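Local coordinates for protein type I modular polyketide synthase (Streptomyces albus subsp. albus, PDB 6IYR) that probably transfers a malonyl-type extender unit, likely methylmalonyl, from coenzyme A for polyketide chain extension, as the acyltransferase domain of module 8 of the salinomycin synthase, at residues 240-244 with 337-341; 160-164 with 196-201; 331-335 with 366-370; 202-206 with 421-425. All blocks are in the same frame, centred on the assembly; numbering follows the deposited sequence.

Contact 1: 240-244 with 337-341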
# COMPACT_ATOMS: atom_id res chain seq x y z
N LYS A 240 18.71 -1.69 7.27
CA LYS A 240 19.94 -1.12 6.83
C LYS A 240 19.80 -0.55 5.39
O LYS A 240 20.16 0.59 5.14
CB LYS A 240 21.04 -2.17 6.93
CG LYS A 240 22.41 -1.71 6.51
CD LYS A 240 23.36 -2.92 6.56
CE LYS A 240 24.81 -2.52 6.62
NZ LYS A 240 25.67 -3.63 7.10
N VAL A 241 19.29 -1.34 4.45
CA VAL A 241 19.09 -0.84 3.07
C VAL A 241 18.24 0.42 3.07
O VAL A 241 18.63 1.43 2.48
CB VAL A 241 18.47 -1.88 2.15
CG1 VAL A 241 18.21 -1.32 0.76
CG2 VAL A 241 19.40 -3.09 2.02
N SER A 242 17.21 0.44 3.92
CA SER A 242 16.27 1.56 3.91
C SER A 242 16.96 2.81 4.40
O SER A 242 16.90 3.85 3.75
CB SER A 242 15.03 1.26 4.77
OG SER A 242 14.21 2.43 4.81
N ALA A 243 17.65 2.69 5.53
CA ALA A 243 18.20 3.81 6.21
C ALA A 243 19.43 4.34 5.47
O ALA A 243 19.67 5.55 5.42
CB ALA A 243 18.57 3.43 7.61
N LEU A 244 20.25 3.44 4.98
CA LEU A 244 21.56 3.83 4.44
C LEU A 244 21.41 4.29 2.98
O LEU A 244 22.07 5.22 2.51
CB LEU A 244 22.54 2.66 4.56
CG LEU A 244 23.46 2.65 5.78
CD1 LEU A 244 22.95 3.34 7.03
CD2 LEU A 244 24.08 1.30 6.10
N ALA A 337 28.05 0.95 1.22
CA ALA A 337 27.23 0.95 2.45
C ALA A 337 26.54 -0.41 2.66
O ALA A 337 26.36 -0.84 3.79
CB ALA A 337 26.16 2.04 2.37
N LEU A 338 26.07 -1.00 1.58
CA LEU A 338 25.28 -2.22 1.62
C LEU A 338 26.05 -3.51 1.26
O LEU A 338 25.44 -4.55 0.99
CB LEU A 338 24.15 -2.10 0.61
CG LEU A 338 22.90 -1.33 1.01
CD1 LEU A 338 23.05 -0.45 2.23
CD2 LEU A 338 22.37 -0.59 -0.18
N SER A 339 27.37 -3.48 1.26
CA SER A 339 28.12 -4.66 0.84
C SER A 339 27.86 -5.86 1.76
O SER A 339 28.04 -7.00 1.36
CB SER A 339 29.62 -4.37 0.82
OG SER A 339 30.05 -4.10 2.14
N GLY A 340 27.47 -5.60 3.01
CA GLY A 340 27.39 -6.66 4.01
C GLY A 340 26.06 -7.38 4.13
O GLY A 340 25.96 -8.34 4.87
N ILE A 341 25.02 -6.95 3.43
CA ILE A 341 23.73 -7.61 3.62
C ILE A 341 23.80 -9.05 3.09
O ILE A 341 24.58 -9.34 2.20
CB ILE A 341 22.56 -6.84 2.96
CG1 ILE A 341 22.78 -6.66 1.46
CG2 ILE A 341 22.43 -5.46 3.59
CD1 ILE A 341 21.62 -5.96 0.75

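Contact 2: 160-164 with 196-201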
# COMPACT_ATOMS: atom_id res chain seq x y z
N CYS A 160 10.57 -3.07 13.96
CA CYS A 160 11.15 -2.24 12.91
C CYS A 160 12.04 -1.21 13.56
O CYS A 160 13.16 -0.92 13.08
CB CYS A 160 10.08 -1.59 12.02
SG CYS A 160 9.27 -2.78 10.95
N ALA A 161 11.57 -0.64 14.66
CA ALA A 161 12.36 0.39 15.36
C ALA A 161 13.70 -0.20 15.87
O ALA A 161 14.75 0.45 15.79
CB ALA A 161 11.60 1.00 16.50
N ASP A 162 13.67 -1.44 16.37
CA ASP A 162 14.94 -2.07 16.80
C ASP A 162 15.86 -2.30 15.60
O ASP A 162 17.07 -2.06 15.70
CB ASP A 162 14.70 -3.41 17.51
CG ASP A 162 13.93 -3.26 18.82
OD1 ASP A 162 14.05 -2.22 19.51
OD2 ASP A 162 13.21 -4.21 19.15
N ALA A 163 15.30 -2.73 14.48
CA ALA A 163 16.08 -2.99 13.29
C ALA A 163 16.79 -1.73 12.81
O ALA A 163 17.93 -1.78 12.32
CB ALA A 163 15.23 -3.60 12.22
N LEU A 164 16.17 -0.58 13.02
CA LEU A 164 16.65 0.68 12.48
C LEU A 164 17.67 1.27 13.39
O LEU A 164 18.41 2.17 13.00
CB LEU A 164 15.49 1.72 12.28
CG LEU A 164 14.66 1.48 11.03
CD1 LEU A 164 13.29 2.11 11.15
CD2 LEU A 164 15.36 1.89 9.73
N TRP A 196 9.06 2.91 5.37
CA TRP A 196 9.43 1.52 5.32
C TRP A 196 8.78 0.76 6.51
O TRP A 196 8.17 -0.29 6.31
CB TRP A 196 10.96 1.39 5.38
CG TRP A 196 11.40 -0.04 5.53
CD1 TRP A 196 11.40 -0.99 4.58
CD2 TRP A 196 11.83 -0.66 6.72
NE1 TRP A 196 11.84 -2.17 5.09
CE2 TRP A 196 12.08 -2.00 6.43
CE3 TRP A 196 11.94 -0.24 8.04
CZ2 TRP A 196 12.49 -2.91 7.38
CZ3 TRP A 196 12.41 -1.13 8.98
CH2 TRP A 196 12.62 -2.46 8.66
N ALA A 197 8.99 1.26 7.71
CA ALA A 197 8.55 0.60 8.93
C ALA A 197 7.04 0.52 9.03
O ALA A 197 6.50 -0.53 9.38
CB ALA A 197 9.10 1.35 10.13
N VAL A 198 6.37 1.57 8.56
CA VAL A 198 4.91 1.57 8.50
C VAL A 198 4.41 0.52 7.54
O VAL A 198 3.52 -0.26 7.89
CB VAL A 198 4.35 2.95 8.13
CG1 VAL A 198 2.85 2.90 7.80
CG2 VAL A 198 4.64 3.93 9.23
N MET A 199 4.96 0.47 6.35
CA MET A 199 4.49 -0.49 5.36
C MET A 199 4.76 -1.95 5.77
O MET A 199 3.90 -2.85 5.60
CB MET A 199 5.10 -0.20 4.00
CG MET A 199 4.70 1.15 3.38
SD MET A 199 5.26 1.25 1.65
CE MET A 199 7.00 1.56 1.99
N VAL A 200 5.95 -2.20 6.31
CA VAL A 200 6.25 -3.54 6.82
C VAL A 200 5.23 -3.91 7.91
O VAL A 200 4.74 -5.02 7.96
CB VAL A 200 7.68 -3.61 7.33
CG1 VAL A 200 7.94 -4.94 8.06
CG2 VAL A 200 8.63 -3.46 6.14
N SER A 201 4.84 -2.94 8.71
CA SER A 201 4.02 -3.24 9.86
C SER A 201 2.56 -3.34 9.51
O SER A 201 1.90 -4.24 10.00
CB SER A 201 4.29 -2.28 10.98
OG SER A 201 5.63 -2.48 11.44

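Contact 3: 331-335 with 366-370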
# COMPACT_ATOMS: atom_id res chain seq x y z
N ARG A 331 26.47 6.11 -6.51
CA ARG A 331 26.60 4.67 -6.75
C ARG A 331 27.61 4.01 -5.83
O ARG A 331 27.34 2.96 -5.23
CB ARG A 331 26.97 4.43 -8.19
CG ARG A 331 27.17 2.96 -8.51
CD ARG A 331 27.88 2.82 -9.84
NE ARG A 331 27.32 1.68 -10.56
CZ ARG A 331 27.82 0.45 -10.59
NH1 ARG A 331 27.15 -0.52 -11.21
NH2 ARG A 331 29.00 0.18 -10.03
N ALA A 332 28.83 4.54 -5.79
CA ALA A 332 29.88 3.83 -5.04
C ALA A 332 29.52 3.79 -3.56
O ALA A 332 29.73 2.80 -2.89
CB ALA A 332 31.23 4.49 -5.25
N GLU A 333 28.97 4.89 -3.05
CA GLU A 333 28.54 4.93 -1.68
C GLU A 333 27.48 3.87 -1.40
O GLU A 333 27.55 3.17 -0.39
CB GLU A 333 28.04 6.36 -1.31
CG GLU A 333 27.62 6.45 0.14
CD GLU A 333 26.97 7.79 0.52
OE1 GLU A 333 26.34 7.85 1.60
OE2 GLU A 333 27.04 8.74 -0.27
N VAL A 334 26.49 3.74 -2.27
CA VAL A 334 25.40 2.78 -2.04
C VAL A 334 25.94 1.35 -2.06
O VAL A 334 25.74 0.56 -1.11
CB VAL A 334 24.26 2.92 -3.09
CG1 VAL A 334 23.29 1.75 -3.02
CG2 VAL A 334 23.52 4.23 -2.86
N LEU A 335 26.76 1.08 -3.06
CA LEU A 335 27.38 -0.23 -3.20
C LEU A 335 28.22 -0.58 -1.99
O LEU A 335 28.20 -1.71 -1.50
CB LEU A 335 28.24 -0.27 -4.44
CG LEU A 335 27.46 -0.18 -5.74
CD1 LEU A 335 28.46 -0.22 -6.90
CD2 LEU A 335 26.46 -1.30 -5.84
N ALA A 366 23.51 -5.62 -2.87
CA ALA A 366 23.82 -4.18 -2.98
C ALA A 366 23.61 -3.65 -4.39
O ALA A 366 23.02 -2.57 -4.58
CB ALA A 366 25.23 -3.89 -2.50
N GLU A 367 24.01 -4.44 -5.37
CA GLU A 367 23.95 -4.03 -6.74
C GLU A 367 22.48 -3.94 -7.15
O GLU A 367 22.12 -3.05 -7.91
CB GLU A 367 24.74 -5.00 -7.63
CG GLU A 367 24.61 -4.79 -9.14
CD GLU A 367 25.17 -3.46 -9.66
OE1 GLU A 367 24.54 -2.86 -10.58
OE2 GLU A 367 26.24 -3.02 -9.18
N TYR A 368 21.66 -4.92 -6.76
CA TYR A 368 20.22 -4.82 -6.97
C TYR A 368 19.67 -3.50 -6.43
O TYR A 368 18.87 -2.86 -7.08
CB TYR A 368 19.45 -5.98 -6.32
CG TYR A 368 17.99 -5.96 -6.66
CD1 TYR A 368 17.53 -6.56 -7.81
CD2 TYR A 368 17.09 -5.26 -5.88
CE1 TYR A 368 16.19 -6.52 -8.14
CE2 TYR A 368 15.75 -5.15 -6.23
CZ TYR A 368 15.30 -5.78 -7.36
OH TYR A 368 13.96 -5.72 -7.72
N TRP A 369 20.01 -3.17 -5.20
CA TRP A 369 19.42 -2.00 -4.55
C TRP A 369 19.90 -0.73 -5.25
O TRP A 369 19.11 0.18 -5.46
CB TRP A 369 19.67 -1.98 -3.03
CG TRP A 369 18.95 -3.09 -2.36
CD1 TRP A 369 19.50 -4.19 -1.78
CD2 TRP A 369 17.53 -3.37 -2.46
NE1 TRP A 369 18.54 -5.12 -1.50
CE2 TRP A 369 17.32 -4.64 -1.91
CE3 TRP A 369 16.43 -2.64 -2.92
CZ2 TRP A 369 16.05 -5.20 -1.78
CZ3 TRP A 369 15.17 -3.23 -2.88
CH2 TRP A 369 14.98 -4.48 -2.24
N TYR A 370 21.16 -0.72 -5.72
CA TYR A 370 21.56 0.35 -6.63
C TYR A 370 20.75 0.40 -7.92
O TYR A 370 20.36 1.49 -8.37
CB TYR A 370 23.05 0.34 -6.98
CG TYR A 370 23.41 1.43 -7.95
CD1 TYR A 370 23.41 2.74 -7.55
CD2 TYR A 370 23.59 1.17 -9.30
CE1 TYR A 370 23.69 3.76 -8.44
CE2 TYR A 370 23.84 2.19 -10.21
CZ TYR A 370 23.87 3.50 -9.75
OH TYR A 370 24.13 4.53 -10.62

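Contact 4: 202-206 with 421-425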
# COMPACT_ATOMS: atom_id res chain seq x y z
N LEU A 202 2.10 -2.56 8.53
CA LEU A 202 0.74 -2.70 8.04
C LEU A 202 0.54 -4.05 7.37
O LEU A 202 -0.55 -4.64 7.42
CB LEU A 202 0.41 -1.58 7.05
CG LEU A 202 0.32 -0.16 7.63
CD1 LEU A 202 -0.03 0.79 6.52
CD2 LEU A 202 -0.76 -0.07 8.71
N ALA A 203 1.56 -4.53 6.66
CA ALA A 203 1.43 -5.79 5.92
C ALA A 203 1.19 -6.97 6.87
O ALA A 203 0.51 -7.93 6.54
CB ALA A 203 2.66 -6.03 5.07
N GLU A 204 1.86 -6.92 8.01
CA GLU A 204 1.77 -7.93 9.03
C GLU A 204 0.39 -7.95 9.70
O GLU A 204 -0.12 -9.01 9.96
CB GLU A 204 2.83 -7.64 10.06
CG GLU A 204 2.94 -8.72 11.11
CD GLU A 204 3.61 -9.97 10.58
OE1 GLU A 204 4.03 -10.02 9.39
OE2 GLU A 204 3.71 -10.90 11.39
N VAL A 205 -0.26 -6.80 9.80
CA VAL A 205 -1.69 -6.77 10.23
C VAL A 205 -2.58 -7.45 9.24
O VAL A 205 -3.37 -8.28 9.62
CB VAL A 205 -2.18 -5.34 10.46
CG1 VAL A 205 -3.64 -5.29 10.93
CG2 VAL A 205 -1.28 -4.71 11.48
N TRP A 206 -2.36 -7.23 7.95
CA TRP A 206 -3.14 -7.92 6.96
C TRP A 206 -2.93 -9.43 7.09
O TRP A 206 -3.89 -10.20 7.13
CB TRP A 206 -2.78 -7.47 5.56
CG TRP A 206 -3.48 -6.20 5.08
CD1 TRP A 206 -2.97 -4.93 5.08
CD2 TRP A 206 -4.80 -6.09 4.53
NE1 TRP A 206 -3.86 -4.06 4.52
CE2 TRP A 206 -5.01 -4.73 4.22
CE3 TRP A 206 -5.82 -7.01 4.28
CZ2 TRP A 206 -6.20 -4.27 3.65
CZ3 TRP A 206 -6.97 -6.56 3.63
CH2 TRP A 206 -7.15 -5.21 3.33
N GLN A 421 -7.18 -1.77 -3.72
CA GLN A 421 -7.52 -1.03 -2.54
C GLN A 421 -6.33 -0.71 -1.66
O GLN A 421 -5.28 -1.28 -1.79
CB GLN A 421 -8.58 -1.76 -1.74
CG GLN A 421 -8.07 -2.94 -0.99
CD GLN A 421 -9.01 -3.29 0.11
OE1 GLN A 421 -8.86 -2.82 1.22
NE2 GLN A 421 -10.01 -4.06 -0.20
N GLY A 422 -6.53 0.27 -0.80
CA GLY A 422 -5.54 0.69 0.16
C GLY A 422 -5.77 0.13 1.54
O GLY A 422 -6.56 -0.77 1.75
N THR A 423 -5.02 0.67 2.47
CA THR A 423 -5.11 0.34 3.87
C THR A 423 -5.60 1.52 4.69
O THR A 423 -6.75 1.54 5.12
CB THR A 423 -3.79 -0.23 4.41
OG1 THR A 423 -3.46 -1.40 3.68
CG2 THR A 423 -3.92 -0.65 5.83
N LEU A 424 -4.73 2.50 4.91
CA LEU A 424 -5.11 3.68 5.63
C LEU A 424 -5.24 4.84 4.70
O LEU A 424 -4.87 4.78 3.52
CB LEU A 424 -4.10 3.95 6.68
CG LEU A 424 -3.78 2.80 7.65
CD1 LEU A 424 -2.73 3.32 8.62
CD2 LEU A 424 -4.97 2.31 8.47
N ARG A 425 -5.62 5.97 5.27
CA ARG A 425 -5.68 7.22 4.55
C ARG A 425 -5.17 8.35 5.41
O ARG A 425 -5.29 8.27 6.60
CB ARG A 425 -7.14 7.55 4.30
CG ARG A 425 -7.50 7.40 2.88
CD ARG A 425 -8.42 6.22 2.76
NE ARG A 425 -9.74 6.71 2.46
CZ ARG A 425 -10.56 6.13 1.59
NH1 ARG A 425 -11.73 6.68 1.34
NH2 ARG A 425 -10.23 4.98 1.04

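Contact 1: 240-244 with 337-341
Val241 and Leu338 mark the closest backbone approach, 6.5 Å between Val241 CA and Leu338 CA, and Leu244 faces Ala337 at a similar spacing. Residues 240-244 form a continuous helical turn, whereas 337-341 leaves helical geometry at Leu338 (phi/psi -102°/16°) and folds into a type I beta turn from Leu338 to Ile341. The bond closing that turn, Ile341 N to Leu338 O, is weak at 3.4 Å.

Three apolar side chains carry the middle of the interface. Val241 projects CG2 between two partners, 4.0 Å from Leu338 CG, while its gap to the Ile341 CD1 methyl measures 3.8 Å; in both pairs the side chains meet nearly perpendicular. Leu338 lays CD1 against the helix, 3.9 Å from Leu244 CB. Here the chain of the acyltransferase domain passes from helix 331-337 into the loop before strand 350-351, and the turn lays its apolar side chains against helix 235-248. Trp369 of helix 366-374 also touches Val241 and Ile341, which places both residues where three elements of the fold converge.

Toward the more exposed side, Lys240 runs over the turn with CG opposite the backbone N (chi1 -179°) and the rest of the chain extended. This carries CD to 4.0 Å from Ile341 CG2 and CE to 3.6 Å from the carbonyl oxygen of Ala337, so that the aliphatic shaft does the touching. Leu244 comes in beside it, its CD2 meeting the same carbonyl and its CB lying 4.3 Å from Ala337 CB.

Contact 2: 160-164 with 196-201
Cys160 enters helix 188-208 as a knob into a hole formed by Trp196, Ala197, Val200 and Ser201. The local axes of 160-164 and 196-201 come within 10.4 Å of each other and run roughly antiparallel, at 142°.

The apolar contacts divide between two residues one helical turn apart. Cys160 CB presses on the methyl of Ala197, CB to CB 3.6 Å. From the next turn, Leu164 brings CD1 to the indole edge, near the ring plane and 4.0 Å from Trp196 CZ3.

Sulfur contacts form the second group. With SG swung opposite its own carbonyl carbon (chi1 -71°), Cys160 reaches the deep side of the hole, where SG lies 3.8 Å from Val200 CG1 and 3.7 Å from Ser201 OG. The same sulfur stands 4.6 Å from the centroid of the six-membered ring of Trp196, 35° off the normal, an oblique sulfur-aromatic contact.

Among the polar groups, Ser201 OG donates to Ala197 O at 3.0 Å, and Ser201 N reaches that carbonyl oxygen from the opposite face of its plane; Trp196 NE1 bonds weakly to Ile224 O. Apart from the serine hydroxyl, the walls round the buried thiol are apolar or aromatic, consistent with cohesion resting largely on dispersion there.

Contact 3: 331-335 with 366-370
Helix segments 331-335 and 366-370 pack with their axes 9.3 Å apart at closest approach and crossing at 139°, the nearest CA atoms being those of Leu335 and Ala366, 5.3 Å apart.

Arg331 and Tyr370 dominate the interface. The arginine's CG sits over the centre of one ring face, 3.6 Å from the Tyr370 centroid and 13° off its normal, a well-centred CH-pi contact. Its CB approaches the rim of the same ring at 3.4 Å from Tyr370 CE1. The guanidinium does not stack: its plane stands 73° from that of the phenol.

A bend at chi3 instead turns the arginine's end toward Glu367, whose own chain is kinked at chi2. Arg331 NH1 and Glu367 OE2 form a salt bridge of 3.3 Å, with the oxygen well out of the guanidinium plane. Leu335 lies alongside Glu367, its CD2 methyl 4.0 Å from Tyr370 CB and 3.8 Å from Glu367 OE2.

No N-H aims at the carboxylate, so this ion pair rests on charge rather than directed bonding. The position of Arg331 probably owes more to CG over the tyrosine face, and Glu367, whose OE1 also has a long, weak ion pair with Arg371, would then mainly balance the charge nearby.

Contact 4: 202-206 with 421-425
Trp206 and Thr423 meet edge-on: the indole N-H points at Thr423 OG1, with NE1 to OG1 2.8 Å and an N-H...O angle of 168°. The hydroxyl oxygen lies only 10° out of the ring plane, and Thr423 CB lies in that plane too, so the threonine faces the pyrrole edge. Both first torsions serve this meeting: the indole is turned opposite its carbonyl carbon by chi1 -84°, and Thr423 likewise places OG1 opposite its own carbonyl carbon. The hydroxyl has a second partner, being hydrogen-bonded also to the backbone oxygen of Glu396. It therefore links the indole N-H of helix 188-208 to the end of a central strand, and both groups are satisfied in a buried setting.

Further along the same indole edge, Gly422 O lies near the ring plane, 4.0 Å from Trp206 CZ2. The side chain of Gln421 also approaches this benzo end, its amide plane standing steeply to the ring.

One helical turn earlier, Leu202 makes the apolar half of the contact. Its CD2 methyl meets CD1 of Leu424 at 3.9 Å, the two side chains approaching at a slant, while Leu202 CD1 lies 4.2 Å from Thr423 CG2. Trp206 thus covers 421-423 by its edge, and Leu202 covers 423-424 with its methyls.

Around this junction, Phe153 of helix 151-164 touches Leu202, and Phe434 of helix 431-443 meets the Trp206 ring with the two planes inclined. Gln421 ends strand 419-421, an edge strand of the four-stranded parallel sheet beside strand 393-396, whose Val395 also touches Trp206.

In the fold
Contacts 1 and 3 form one continuous cluster, their centres 9 Å apart: Trp369 bridges them, its CG 3.7 Å from Val241 CG1 and its CD1 3.7 Å from Ile341 CD1. Contact 2 joins the same side through Ser242, whose OG lies 3.5 Å from Trp196 CB. Helix 188-208 carries the series onward, since 196-201 runs directly into 202-206; the centres of contacts 2 and 4 are 14 Å apart. Contacts 3 and 4 are the most distant, 29 Å between centres. The Trp196 side chain lies near, without touching, the GxSxG residues Gly218, Ser220 and Gly222, probably the nucleophile elbow of this acyltransferase, which places contact 2 close to the likely active site.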